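Local coordinates for protein putative methylthioribose-1-phosphate isomerase (Pyrococcus horikoshii OT3, PDB 6A34) that probably interconverts 5-methylthioribose 1-phosphate and 5-methylthioribulose 1-phosphate, an isomerase step of the methionine salvage pathway, at residues A[72-77]-A[130-135]. Numbering follows the deposited sequence.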
loop_
_atom_site.group_PDB
_atom_site.type_symbol
_atom_site.label_atom_id
_atom_site.label_comp_id
_atom_site.label_asym_id
_atom_site.label_seq_id
_atom_site.Cartn_x
_atom_site.Cartn_y
_atom_site.Cartn_z
ATOM N N LEU A 72 23.965 -22.770 24.036
ATOM C CA LEU A 72 24.877 -21.823 24.651
ATOM C C LEU A 72 24.917 -22.083 26.165
ATOM O O LEU A 72 25.998 -22.183 26.752
ATOM C CB LEU A 72 24.463 -20.385 24.334
ATOM C CG LEU A 72 25.353 -19.309 24.951
ATOM C CD1 LEU A 72 26.695 -19.245 24.252
ATOM C CD2 LEU A 72 24.700 -17.948 24.893
ATOM N N TYR A 73 23.747 -22.242 26.777
ATOM C CA TYR A 73 23.685 -22.528 28.185
ATOM C C TYR A 73 24.504 -23.786 28.494
ATOM O O TYR A 73 25.266 -23.813 29.465
ATOM C CB TYR A 73 22.255 -22.710 28.691
ATOM C CG TYR A 73 22.271 -23.217 30.101
ATOM C CD1 TYR A 73 22.631 -22.383 31.155
ATOM C CD2 TYR A 73 22.028 -24.554 30.363
ATOM C CE1 TYR A 73 22.743 -22.871 32.453
ATOM C CE2 TYR A 73 22.135 -25.055 31.651
ATOM C CZ TYR A 73 22.495 -24.214 32.696
ATOM O OH TYR A 73 22.576 -24.748 33.943
ATOM N N ALA A 74 24.319 -24.835 27.686
ATOM C CA ALA A 74 24.953 -26.128 27.937
ATOM C C ALA A 74 26.493 -26.016 27.897
ATOM O O ALA A 74 27.180 -26.607 28.726
ATOM C CB ALA A 74 24.440 -27.139 26.936
ATOM N N GLU A 75 27.035 -25.250 26.943
ATOM C CA GLU A 75 28.489 -25.139 26.732
ATOM C C GLU A 75 29.155 -24.105 27.668
ATOM O O GLU A 75 30.359 -24.021 27.717
ATOM C CB GLU A 75 28.747 -24.840 25.252
ATOM C CG GLU A 75 28.381 -26.030 24.371
ATOM C CD GLU A 75 28.923 -25.992 22.958
ATOM O OE1 GLU A 75 28.944 -24.894 22.357
ATOM O OE2 GLU A 75 29.343 -27.064 22.470
ATOM N N THR A 76 28.354 -23.360 28.425
ATOM C CA THR A 76 28.730 -22.110 29.122
ATOM C C THR A 76 28.465 -22.256 30.628
ATOM O O THR A 76 29.076 -21.560 31.420
ATOM C CB THR A 76 27.983 -20.951 28.435
ATOM O OG1 THR A 76 28.927 -20.255 27.619
ATOM C CG2 THR A 76 27.267 -19.988 29.345
ATOM N N SER A 77 27.549 -23.159 31.008
ATOM C CA SER A 77 27.135 -23.353 32.401
ATOM C C SER A 77 28.366 -23.640 33.266
ATOM O O SER A 77 29.168 -24.509 32.939
ATOM C CB SER A 77 26.151 -24.473 32.542
ATOM O OG SER A 77 25.836 -24.701 33.911
ATOM N N ARG A 130 25.849 -32.810 25.367
ATOM C CA ARG A 130 26.071 -33.153 23.966
ATOM C C ARG A 130 24.730 -33.158 23.218
ATOM O O ARG A 130 24.651 -32.695 22.088
ATOM C CB ARG A 130 26.719 -34.532 23.790
ATOM C CG ARG A 130 27.247 -34.804 22.385
ATOM C CD ARG A 130 27.714 -36.237 22.142
ATOM N NE ARG A 130 26.625 -37.187 22.285
ATOM C CZ ARG A 130 25.636 -37.363 21.406
ATOM N NH1 ARG A 130 25.667 -36.745 20.233
ATOM N NH2 ARG A 130 24.625 -38.163 21.711
ATOM N N LEU A 131 23.715 -33.734 23.862
ATOM C CA LEU A 131 22.410 -33.940 23.304
ATOM C C LEU A 131 21.714 -32.593 23.035
ATOM O O LEU A 131 21.110 -32.418 21.975
ATOM C CB LEU A 131 21.589 -34.790 24.269
ATOM C CG LEU A 131 21.840 -36.292 24.186
ATOM C CD1 LEU A 131 21.206 -36.988 25.374
ATOM C CD2 LEU A 131 21.336 -36.871 22.880
ATOM N N ILE A 132 21.799 -31.673 23.996
ATOM C CA ILE A 132 21.186 -30.370 23.875
ATOM C C ILE A 132 21.748 -29.655 22.651
ATOM O O ILE A 132 20.997 -29.086 21.888
ATOM C CB ILE A 132 21.442 -29.521 25.128
ATOM C CG1 ILE A 132 20.653 -30.033 26.329
ATOM C CG2 ILE A 132 21.167 -28.048 24.849
ATOM C CD1 ILE A 132 21.140 -29.459 27.633
ATOM N N VAL A 133 23.082 -29.643 22.528
ATOM C CA VAL A 133 23.730 -28.904 21.477
ATOM C C VAL A 133 23.315 -29.535 20.138
ATOM O O VAL A 133 22.987 -28.813 19.157
ATOM C CB VAL A 133 25.263 -28.860 21.654
ATOM C CG1 VAL A 133 25.966 -28.312 20.410
ATOM C CG2 VAL A 133 25.670 -28.081 22.901
ATOM N N GLN A 134 23.323 -30.872 20.107
ATOM C CA GLN A 134 23.026 -31.602 18.913
ATOM C C GLN A 134 21.592 -31.272 18.452
ATOM O O GLN A 134 21.367 -31.061 17.271
ATOM C CB GLN A 134 23.214 -33.106 19.136
ATOM C CG GLN A 134 22.780 -33.955 17.948
ATOM C CD GLN A 134 23.066 -35.425 18.140
ATOM O OE1 GLN A 134 24.069 -35.951 17.659
ATOM N NE2 GLN A 134 22.179 -36.097 18.849
ATOM N N GLU A 135 20.648 -31.300 19.392
ATOM C CA GLU A 135 19.276 -30.982 19.162
ATOM C C GLU A 135 19.106 -29.569 18.574
ATOM O O GLU A 135 18.312 -29.413 17.659
ATOM C CB GLU A 135 18.456 -31.105 20.447
ATOM C CG GLU A 135 17.025 -31.554 20.195
ATOM C CD GLU A 135 16.853 -32.842 19.395
ATOM O OE1 GLU A 135 17.857 -33.566 19.202
ATOM O OE2 GLU A 135 15.699 -33.135 18.979
#
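Ala-74 of segment 72-77 faces Ile-132 and Val-133 of segment 130-135. The methyl of Ala-74 meets two ends of one branched side chain. Its CB lies 4.0 Å from Ile-132 CG2 and 4.1 Å from Ile-132 CD1. The same CB stands 4.3 Å from Val-133 CG2. The two helix axes pass 8.9 Å apart here, a spacing consistent with a small residue at Ala-74.

Glu-75 contributes its aliphatic part. Its CG touches Val-133 CG2 at 3.7 Å, and the glutamate chain crosses the valine at about a right angle. With CG beside the backbone N (chi1 -68°), anti to the carbonyl carbon, and the chain extended beyond it, the carboxylate lies beside the valine methyls. There OE2 is 3.8 Å from Val-133 CG2. The other oxygen, OE1, is hydrogen-bonded to Tyr-19 OH. Replacing Glu-75 by alanine is likely to strip the cover of CG and the carboxylate from the Val-133 methyls and leave Tyr-19 OH without this partner.

No hydrogen bond joins the two segments. At the C-terminal end of helix 59-76, Tyr-73 O accepts from both Thr-76 N and Ser-77 N, and Ser-77 is where the chain leaves the helix.

The segments belong to helices 59-76 and 125-157, which run roughly antiparallel here at 147°. Phe-85 and Phe-89 of helix 82-97 touch Ile-132, and Tyr-73 also packs on Phe-89. Val-117 of helix 104-119 reaches Ile-132 as well. The contact thus belongs to a helical bundle, away from the predicted substrate-binding and catalytic residues, and strand 17-20 meets it through the bond of Tyr-19 to Glu-75.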